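Local coordinates for protein methyltransferase (Streptococcus mutans, PDB 2B78) that is probably an S-adenosylmethionine-dependent methyltransferase, perhaps acting on RNA, although its substrate is not established, at residues L219-A224 with S240-K245; I290-S295 with I328-A333; D271-F276 with Y310-R315. All blocks are in the same frame, centred on the assembly; numbering follows the deposited sequence.

Contact 1: residues L219-A224 with S240-K245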
loop_
_atom_site.group_PDB
_atom_site.type_symbol
_atom_site.label_atom_id
_atom_site.label_comp_id
_atom_site.label_asym_id
_atom_site.label_seq_id
_atom_site.Cartn_x
_atom_site.Cartn_y
_atom_site.Cartn_z
ATOM N N LEU A 219 -1.262 -8.195 15.106
ATOM C CA LEU A 219 -2.346 -7.257 15.421
ATOM C C LEU A 219 -2.857 -6.521 14.180
ATOM O O LEU A 219 -2.061 -6.092 13.326
ATOM C CB LEU A 219 -1.863 -6.259 16.482
ATOM C CG LEU A 219 -1.366 -6.908 17.781
ATOM C CD1 LEU A 219 -0.850 -5.835 18.723
ATOM C CD2 LEU A 219 -2.489 -7.701 18.442
ATOM N N PHE A 220 -4.177 -6.368 14.085
ATOM C CA PHE A 220 -4.808 -5.718 12.923
ATOM C C PHE A 220 -4.476 -6.601 11.717
ATOM O O PHE A 220 -4.135 -6.118 10.633
ATOM C CB PHE A 220 -4.243 -4.308 12.700
ATOM C CG PHE A 220 -4.495 -3.359 13.840
ATOM C CD1 PHE A 220 -5.753 -2.796 14.033
ATOM C CD2 PHE A 220 -3.473 -3.038 14.733
ATOM C CE1 PHE A 220 -6.000 -1.925 15.111
ATOM C CE2 PHE A 220 -3.701 -2.170 15.813
ATOM C CZ PHE A 220 -4.971 -1.613 16.001
ATOM N N SER A 221 -4.591 -7.908 11.935
ATOM C CA SER A 221 -4.281 -8.952 10.953
ATOM C C SER A 221 -4.942 -8.863 9.574
ATOM O O SER A 221 -4.362 -9.313 8.580
ATOM C CB SER A 221 -4.627 -10.304 11.568
ATOM O OG SER A 221 -6.005 -10.316 11.892
ATOM N N TYR A 222 -6.150 -8.305 9.528
ATOM C CA TYR A 222 -6.939 -8.153 8.299
ATOM C C TYR A 222 -7.347 -9.526 7.768
ATOM O O TYR A 222 -8.475 -9.976 8.033
ATOM C CB TYR A 222 -6.173 -7.330 7.243
ATOM C CG TYR A 222 -6.935 -7.164 5.943
ATOM C CD1 TYR A 222 -8.311 -6.940 5.938
ATOM C CD2 TYR A 222 -6.288 -7.310 4.712
ATOM C CE1 TYR A 222 -9.029 -6.876 4.732
ATOM C CE2 TYR A 222 -6.995 -7.252 3.509
ATOM C CZ TYR A 222 -8.362 -7.039 3.528
ATOM O OH TYR A 222 -9.062 -7.033 2.346
ATOM N N THR A 223 -6.465 -10.198 7.024
ATOM C CA THR A 223 -6.773 -11.541 6.554
ATOM C C THR A 223 -5.643 -12.474 6.987
ATOM O O THR A 223 -5.501 -13.592 6.489
ATOM C CB THR A 223 -6.978 -11.620 5.020
ATOM O OG1 THR A 223 -5.762 -11.291 4.338
ATOM C CG2 THR A 223 -8.081 -10.668 4.596
ATOM N N ALA A 224 -4.849 -11.993 7.938
ATOM C CA ALA A 224 -3.741 -12.755 8.509
ATOM C C ALA A 224 -2.679 -13.194 7.505
ATOM O O ALA A 224 -2.074 -14.256 7.669
ATOM C CB ALA A 224 -4.288 -13.972 9.242
ATOM N N SER A 240 -3.699 -14.329 15.377
ATOM C CA SER A 240 -4.045 -13.211 14.517
ATOM C C SER A 240 -5.275 -12.502 15.072
ATOM O O SER A 240 -6.334 -13.114 15.252
ATOM C CB SER A 240 -4.320 -13.731 13.107
ATOM O OG SER A 240 -3.263 -14.581 12.682
ATOM N N VAL A 241 -5.133 -11.209 15.339
ATOM C CA VAL A 241 -6.231 -10.444 15.917
ATOM C C VAL A 241 -6.755 -9.313 15.045
ATOM O O VAL A 241 -5.995 -8.430 14.628
ATOM C CB VAL A 241 -5.807 -9.844 17.273
ATOM C CG1 VAL A 241 -7.026 -9.218 17.969
ATOM C CG2 VAL A 241 -5.162 -10.910 18.139
ATOM N N ASP A 242 -8.059 -9.338 14.765
ATOM C CA ASP A 242 -8.680 -8.287 13.969
ATOM C C ASP A 242 -10.060 -7.982 14.535
ATOM O O ASP A 242 -10.749 -8.872 15.034
ATOM C CB ASP A 242 -8.831 -8.707 12.503
ATOM C CG ASP A 242 -8.998 -7.517 11.580
ATOM O OD1 ASP A 242 -7.980 -6.851 11.302
ATOM O OD2 ASP A 242 -10.138 -7.229 11.144
ATOM N N LEU A 243 -10.466 -6.724 14.446
ATOM C CA LEU A 243 -11.767 -6.314 14.953
ATOM C C LEU A 243 -12.937 -6.845 14.125
ATOM O O LEU A 243 -14.043 -6.972 14.641
ATOM C CB LEU A 243 -11.842 -4.784 14.990
ATOM C CG LEU A 243 -13.184 -4.178 15.394
ATOM C CD1 LEU A 243 -13.435 -4.420 16.878
ATOM C CD2 LEU A 243 -13.177 -2.688 15.091
ATOM N N ALA A 244 -12.699 -7.168 12.857
ATOM C CA ALA A 244 -13.778 -7.616 11.964
ATOM C C ALA A 244 -14.080 -9.114 11.851
ATOM O O ALA A 244 -13.198 -9.928 11.571
ATOM C CB ALA A 244 -13.547 -7.041 10.568
ATOM N N LYS A 245 -15.351 -9.457 12.041
ATOM C CA LYS A 245 -15.806 -10.850 11.962
ATOM C C LYS A 245 -15.398 -11.474 10.624
ATOM O O LYS A 245 -15.122 -12.672 10.543
ATOM C CB LYS A 245 -17.332 -10.913 12.109
ATOM C CG LYS A 245 -17.861 -10.454 13.457
ATOM C CD LYS A 245 -19.392 -10.468 13.497
ATOM C CE LYS A 245 -19.904 -10.055 14.877
ATOM N NZ LYS A 245 -21.390 -9.907 14.929
HETATM O O HOH W 1 -10.777 -8.329 8.265
#

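Contact 2: residues I290-S295 with I328-A333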
loop_
_atom_site.group_PDB
_atom_site.type_symbol
_atom_site.label_atom_id
_atom_site.label_comp_id
_atom_site.label_asym_id
_atom_site.label_seq_id
_atom_site.Cartn_x
_atom_site.Cartn_y
_atom_site.Cartn_z
ATOM N N ILE A 290 3.574 -8.338 15.586
ATOM C CA ILE A 290 3.483 -7.560 14.364
ATOM C C ILE A 290 2.347 -6.581 14.568
ATOM O O ILE A 290 1.265 -6.968 15.001
ATOM C CB ILE A 290 3.184 -8.462 13.157
ATOM C CG1 ILE A 290 4.319 -9.484 12.997
ATOM C CG2 ILE A 290 2.999 -7.609 11.906
ATOM C CD1 ILE A 290 4.089 -10.530 11.918
ATOM N N ILE A 291 2.605 -5.313 14.280
ATOM C CA ILE A 291 1.608 -4.265 14.447
ATOM C C ILE A 291 1.444 -3.574 13.095
ATOM O O ILE A 291 2.404 -3.018 12.552
ATOM C CB ILE A 291 2.087 -3.262 15.519
ATOM C CG1 ILE A 291 2.517 -4.033 16.773
ATOM C CG2 ILE A 291 0.983 -2.259 15.841
ATOM C CD1 ILE A 291 3.128 -3.177 17.863
ATOM N N ASP A 292 0.231 -3.605 12.550
ATOM C CA ASP A 292 -0.012 -3.007 11.245
ATOM C C ASP A 292 -1.436 -2.467 11.112
ATOM O O ASP A 292 -2.253 -3.014 10.370
ATOM C CB ASP A 292 0.269 -4.062 10.166
ATOM C CG ASP A 292 0.165 -3.514 8.758
ATOM O OD1 ASP A 292 0.665 -2.399 8.512
ATOM O OD2 ASP A 292 -0.406 -4.217 7.894
ATOM N N PRO A 293 -1.750 -1.378 11.832
ATOM C CA PRO A 293 -3.085 -0.767 11.792
ATOM C C PRO A 293 -3.442 -0.265 10.394
ATOM O O PRO A 293 -2.600 0.288 9.691
ATOM C CB PRO A 293 -2.977 0.363 12.819
ATOM C CG PRO A 293 -1.529 0.724 12.766
ATOM C CD PRO A 293 -0.855 -0.620 12.721
ATOM N N PRO A 294 -4.698 -0.466 9.973
ATOM C CA PRO A 294 -5.212 -0.054 8.658
ATOM C C PRO A 294 -5.051 1.439 8.386
ATOM O O PRO A 294 -5.277 2.269 9.268
ATOM C CB PRO A 294 -6.685 -0.451 8.719
ATOM C CG PRO A 294 -6.725 -1.533 9.736
ATOM C CD PRO A 294 -5.779 -1.033 10.794
ATOM N N SER A 295 -4.664 1.780 7.161
ATOM C CA SER A 295 -4.501 3.170 6.780
ATOM C C SER A 295 -5.787 3.614 6.088
ATOM O O SER A 295 -5.916 4.775 5.680
ATOM C CB SER A 295 -3.316 3.331 5.819
ATOM O OG SER A 295 -2.116 2.769 6.347
ATOM N N ILE A 328 7.596 -5.849 14.898
ATOM C CA ILE A 328 7.629 -5.454 13.497
ATOM C C ILE A 328 6.539 -4.390 13.436
ATOM O O ILE A 328 5.351 -4.703 13.445
ATOM C CB ILE A 328 7.293 -6.639 12.580
ATOM C CG1 ILE A 328 8.398 -7.687 12.698
ATOM C CG2 ILE A 328 7.168 -6.178 11.120
ATOM C CD1 ILE A 328 8.171 -8.935 11.874
ATOM N N ALA A 329 6.960 -3.127 13.447
ATOM C CA ALA A 329 6.035 -1.994 13.415
ATOM C C ALA A 329 5.857 -1.496 11.997
ATOM O O ALA A 329 6.781 -0.924 11.394
ATOM C CB ALA A 329 6.558 -0.854 14.305
ATOM N N SER A 330 4.651 -1.695 11.479
ATOM C CA SER A 330 4.312 -1.310 10.124
ATOM C C SER A 330 3.211 -0.257 10.045
ATOM O O SER A 330 2.369 -0.136 10.938
ATOM C CB SER A 330 3.890 -2.559 9.341
ATOM O OG SER A 330 3.181 -2.223 8.170
ATOM N N THR A 331 3.238 0.527 8.976
ATOM C CA THR A 331 2.222 1.551 8.753
ATOM C C THR A 331 2.260 1.948 7.290
ATOM O O THR A 331 3.334 1.977 6.679
ATOM C CB THR A 331 2.455 2.822 9.619
ATOM O OG1 THR A 331 1.411 3.771 9.357
ATOM C CG2 THR A 331 3.794 3.471 9.288
ATOM N N ASN A 332 1.087 2.229 6.728
ATOM C CA ASN A 332 0.976 2.650 5.330
ATOM C C ASN A 332 0.515 4.102 5.289
ATOM O O ASN A 332 0.110 4.597 4.234
ATOM C CB ASN A 332 -0.047 1.793 4.570
ATOM C CG ASN A 332 0.503 0.446 4.143
ATOM O OD1 ASN A 332 1.531 0.366 3.466
ATOM N ND2 ASN A 332 -0.190 -0.622 4.518
ATOM N N ALA A 333 0.577 4.779 6.437
ATOM C CA ALA A 333 0.150 6.179 6.547
ATOM C C ALA A 333 1.041 7.114 5.737
ATOM O O ALA A 333 2.185 7.370 6.119
ATOM C CB ALA A 333 0.144 6.608 8.001
#

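Contact 3: residues D271-F276 with Y310-R315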
loop_
_atom_site.group_PDB
_atom_site.type_symbol
_atom_site.label_atom_id
_atom_site.label_comp_id
_atom_site.label_asym_id
_atom_site.label_seq_id
_atom_site.Cartn_x
_atom_site.Cartn_y
_atom_site.Cartn_z
ATOM N N ASP A 271 -11.240 -6.112 19.561
ATOM C CA ASP A 271 -10.616 -4.799 19.460
ATOM C C ASP A 271 -9.174 -5.027 19.940
ATOM O O ASP A 271 -8.942 -5.764 20.904
ATOM C CB ASP A 271 -11.337 -3.819 20.384
ATOM C CG ASP A 271 -10.667 -2.476 20.436
ATOM O OD1 ASP A 271 -10.892 -1.643 19.521
ATOM O OD2 ASP A 271 -9.903 -2.261 21.391
ATOM N N VAL A 272 -8.203 -4.413 19.270
ATOM C CA VAL A 272 -6.801 -4.617 19.641
ATOM C C VAL A 272 -6.469 -4.169 21.061
ATOM O O VAL A 272 -5.665 -4.806 21.738
ATOM C CB VAL A 272 -5.856 -3.935 18.617
ATOM C CG1 VAL A 272 -4.428 -3.901 19.152
ATOM C CG2 VAL A 272 -5.877 -4.728 17.300
ATOM N N PHE A 273 -7.072 -3.082 21.525
ATOM C CA PHE A 273 -6.793 -2.655 22.892
ATOM C C PHE A 273 -7.452 -3.618 23.865
ATOM O O PHE A 273 -6.917 -3.881 24.946
ATOM C CB PHE A 273 -7.273 -1.226 23.130
ATOM C CG PHE A 273 -6.386 -0.193 22.504
ATOM C CD1 PHE A 273 -5.094 0.020 22.992
ATOM C CD2 PHE A 273 -6.813 0.532 21.397
ATOM C CE1 PHE A 273 -4.239 0.948 22.380
ATOM C CE2 PHE A 273 -5.963 1.463 20.779
ATOM C CZ PHE A 273 -4.678 1.668 21.271
ATOM N N ASP A 274 -8.609 -4.159 23.489
ATOM C CA ASP A 274 -9.271 -5.121 24.364
ATOM C C ASP A 274 -8.413 -6.382 24.417
ATOM O O ASP A 274 -8.385 -7.084 25.440
ATOM C CB ASP A 274 -10.680 -5.473 23.862
ATOM C CG ASP A 274 -11.698 -4.373 24.137
ATOM O OD1 ASP A 274 -11.485 -3.557 25.062
ATOM O OD2 ASP A 274 -12.726 -4.328 23.433
ATOM N N TYR A 275 -7.711 -6.680 23.324
ATOM C CA TYR A 275 -6.864 -7.863 23.331
ATOM C C TYR A 275 -5.632 -7.643 24.208
ATOM O O TYR A 275 -5.146 -8.580 24.839
ATOM C CB TYR A 275 -6.410 -8.257 21.920
ATOM C CG TYR A 275 -5.763 -9.623 21.925
ATOM C CD1 TYR A 275 -6.544 -10.779 21.995
ATOM C CD2 TYR A 275 -4.376 -9.764 21.967
ATOM C CE1 TYR A 275 -5.961 -12.045 22.116
ATOM C CE2 TYR A 275 -3.779 -11.029 22.084
ATOM C CZ TYR A 275 -4.581 -12.163 22.162
ATOM O OH TYR A 275 -4.012 -13.412 22.293
ATOM N N PHE A 276 -5.121 -6.412 24.244
ATOM C CA PHE A 276 -3.957 -6.124 25.071
ATOM C C PHE A 276 -4.320 -6.420 26.517
ATOM O O PHE A 276 -3.559 -7.065 27.240
ATOM C CB PHE A 276 -3.526 -4.657 24.930
ATOM C CG PHE A 276 -2.643 -4.386 23.734
ATOM C CD1 PHE A 276 -1.558 -5.210 23.451
ATOM C CD2 PHE A 276 -2.872 -3.273 22.925
ATOM C CE1 PHE A 276 -0.708 -4.930 22.379
ATOM C CE2 PHE A 276 -2.029 -2.982 21.853
ATOM C CZ PHE A 276 -0.945 -3.812 21.579
ATOM N N TYR A 310 0.004 5.710 17.801
ATOM C CA TYR A 310 0.844 4.543 17.557
ATOM C C TYR A 310 1.686 4.169 18.785
ATOM O O TYR A 310 1.891 2.981 19.063
ATOM C CB TYR A 310 1.752 4.774 16.343
ATOM C CG TYR A 310 2.140 3.484 15.642
ATOM C CD1 TYR A 310 1.455 3.050 14.502
ATOM C CD2 TYR A 310 3.148 2.673 16.151
ATOM C CE1 TYR A 310 1.776 1.827 13.890
ATOM C CE2 TYR A 310 3.471 1.457 15.553
ATOM C CZ TYR A 310 2.783 1.042 14.427
ATOM O OH TYR A 310 3.110 -0.160 13.845
ATOM N N HIS A 311 2.151 5.164 19.539
ATOM C CA HIS A 311 2.984 4.884 20.713
ATOM C C HIS A 311 2.288 3.965 21.708
ATOM O O HIS A 311 2.942 3.258 22.478
ATOM C CB HIS A 311 3.408 6.185 21.423
ATOM C CG HIS A 311 2.280 6.916 22.096
ATOM N ND1 HIS A 311 1.335 7.638 21.399
ATOM C CD2 HIS A 311 1.933 7.006 23.403
ATOM C CE1 HIS A 311 0.452 8.140 22.246
ATOM N NE2 HIS A 311 0.792 7.771 23.468
ATOM N N LYS A 312 0.961 3.965 21.693
ATOM C CA LYS A 312 0.207 3.121 22.614
ATOM C C LYS A 312 0.295 1.652 22.217
ATOM O O LYS A 312 0.306 0.766 23.079
ATOM C CB LYS A 312 -1.254 3.557 22.639
ATOM C CG LYS A 312 -1.467 4.937 23.236
ATOM C CD LYS A 312 -2.936 5.328 23.167
ATOM C CE LYS A 312 -3.789 4.370 23.975
ATOM N NZ LYS A 312 -5.202 4.836 24.040
ATOM N N LEU A 313 0.350 1.387 20.912
ATOM C CA LEU A 313 0.441 0.010 20.433
ATOM C C LEU A 313 1.798 -0.565 20.828
ATOM O O LEU A 313 1.902 -1.714 21.250
ATOM C CB LEU A 313 0.284 -0.039 18.911
ATOM C CG LEU A 313 -1.008 0.576 18.380
ATOM C CD1 LEU A 313 -1.010 0.506 16.852
ATOM C CD2 LEU A 313 -2.215 -0.153 18.963
ATOM N N ILE A 314 2.838 0.249 20.690
ATOM C CA ILE A 314 4.185 -0.166 21.045
ATOM C C ILE A 314 4.316 -0.384 22.550
ATOM O O ILE A 314 4.874 -1.391 22.992
ATOM C CB ILE A 314 5.215 0.898 20.599
ATOM C CG1 ILE A 314 5.280 0.949 19.068
ATOM C CG2 ILE A 314 6.587 0.579 21.183
ATOM C CD1 ILE A 314 5.897 -0.299 18.426
ATOM N N ARG A 315 3.788 0.555 23.332
ATOM C CA ARG A 315 3.854 0.476 24.791
ATOM C C ARG A 315 3.168 -0.775 25.313
ATOM O O ARG A 315 3.756 -1.549 26.072
ATOM C CB ARG A 315 3.209 1.711 25.428
ATOM C CG ARG A 315 3.285 1.743 26.971
ATOM C CD ARG A 315 2.712 3.034 27.560
ATOM N NE ARG A 315 3.430 4.220 27.098
ATOM C CZ ARG A 315 3.022 5.014 26.112
ATOM N NH1 ARG A 315 1.882 4.764 25.467
ATOM N NH2 ARG A 315 3.764 6.057 25.760
#

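Contact 1: residues L219-A224 with S240-K245
The loop leaving the first strand of the Rossmann-like methyltransferase sheet, Leu219 to Ala224, meets the end of the parallel neighbouring strand at Ser240 to Asp242. Leu219 pairs with Val241 in a parallel bridge, their side chains side by side on one face of the sheet with Leu219 CD2 4.1 Å from Val241 CB. Past this bridge the chain turns, and two successive amides share the carbonyl of Val241: Phe220 N gives a weak, bent bond, whereas Ser221 N reaches Val241 O at 3.1 Å with an N-H...O angle of 164°, from above the carbonyl plane. Ser221 OG lies 3.3 Å from Asp242 CB, placed between the backbone N and carbonyl carbon by chi1 of 60°. Ser221 CB and Ala224 CB both rest on Ser240, whose OG bonds to Ser227 of helix 225-232. Asp242 is a residue that binds S-adenosyl-L-homocysteine, an acidic residue at the end of the second strand as in many class I methyltransferases. Asp242 CG stands anti to its own N (chi1 -160°), and Asp242 OD1 accepts from Tyr222 N at 2.9 Å, met from well above the carboxylate plane. Asp242 OD2 accepts from Ala244 N at 3.1 Å in an Asx turn and also receives a bond from a water, which in turn donates to Tyr222 O. Two amides and a water thus grip the carboxylate and limit its rotation. Phe220, pointing away from the strand, instead packs on Pro293, Pro294 and Val272.

Contact 2: residues I290-S295 with I328-A333
Strands 286-291 and 325-331 run side by side, their segments only 4° apart in direction, with Ile290 opposite Ile328 and Ile291 opposite Ala329 in parallel register. Two nearly straight backbone bonds join them: Ile291 N to Ile328 O at 2.9 Å, and Ser330 N to Ile291 O at 2.8 Å. The CA of Ile290 adds a C-H...O contact to the same Ile328 carbonyl. Ile290 and Ile328 lie alongside each other on one face of the sheet, pointing the same way, and CG1 of Ile290 touches CD1 of Ile328 at 4.0 Å. Ile291 and Ala329 point to the opposite face, where Leu313 and Tyr310 of helix 306-319 cover them respectively. Beyond the last bridge the side chains take over. The hydroxyl of Ser330 donates to OD1 of Asp292 across a short 2.5 Å, approaching from above the carboxylate plane. Both groups are turned for it: Ser330 OG is anti to its backbone N (chi1 162°), as is Asp292 CG (chi1 -175°). The second carboxylate oxygen, OD2, is held by Gln199 NE2, which leaves each oxygen with a partner of its own. Next along, Pro293 sets its CD 3.7 Å from Ser330 O, an oxygen that also bonds to the Tyr310 hydroxyl. On the other strand, Thr331 OG1 accepts from Ala333 N at 3.2 Å, an ST turn that bends the chain as it leaves the sheet. The Asp-Pro-Pro sequence follows the fourth strand, its Asp292 and Pro293 against the fifth; it corresponds to motif IV of class I methyltransferases, consistent with an RlmI-like enzyme, and probably borders the active site.

Contact 3: residues D271-F276 with Y310-R315
Lys312 reaches the Phe273 ring with its ammonium group, NZ standing 4.6 Å from the ring centroid and 27° off the normal, an off-centre cation-pi contact. Lys312 crosses the phenylalanine at about a right angle, and its bend about the CG-CD bond (chi3 62°) carries CE round: Lys312 CE lies 3.8 Å from Phe273 CE1. Against the same ring, Leu313 CD2 comes obliquely to CZ at 3.8 Å. The Phe276 ring has Phe273 CD1 at its edge, in plane, while its CE2 meets Leu313 CD2 at 4.0 Å and its CZ approaches the Leu313 carbonyl oxygen. Leu313 CD2 therefore touches both rings, and lies 4.4 Å from Val272 CG1. The other methyl, CD1, lies over one face of the Tyr310 ring, toward its rim. No hydrogen bond crosses between the helices, whose short axes stay 11.2 Å apart at 28°. Asp271, which with Val272 binds S-adenosyl-L-homocysteine, N-caps helix 272-281 through OD2, which accepts from Asp274 N and weakly from Phe273 N. Val272 and Phe276 pack on Leu219 of strand 215-219, while helix 306-319 also packs on helix 338-349, where the Tyr310 and Phe341 rings meet edge-to-face.

In the fold
All three contacts belong to the Rossmann-like methyltransferase domain, their centres 12 to 13 Å apart. Contacts 1 and 2 lie on the same seven-stranded sheet and are joined directly where strand 215-219 runs beside strand 286-291. Contact 3 pairs two helices, 272-281 and 306-319, which pack on that sheet through Leu219 and Ile291. Along the chain contact 1 closes first; the segments of contacts 2 and 3 then alternate, as helix 272-281 leads into strand 286-291 and on to helix 306-319. Leu243 of contact 1 packs on Asp271. Contacts 1 and 3 carry Asp242, Asp271 and Val272, so the S-adenosyl-L-homocysteine site, without ligand in this chain, lies where the strand end of contact 1 meets the helix start of contact 3.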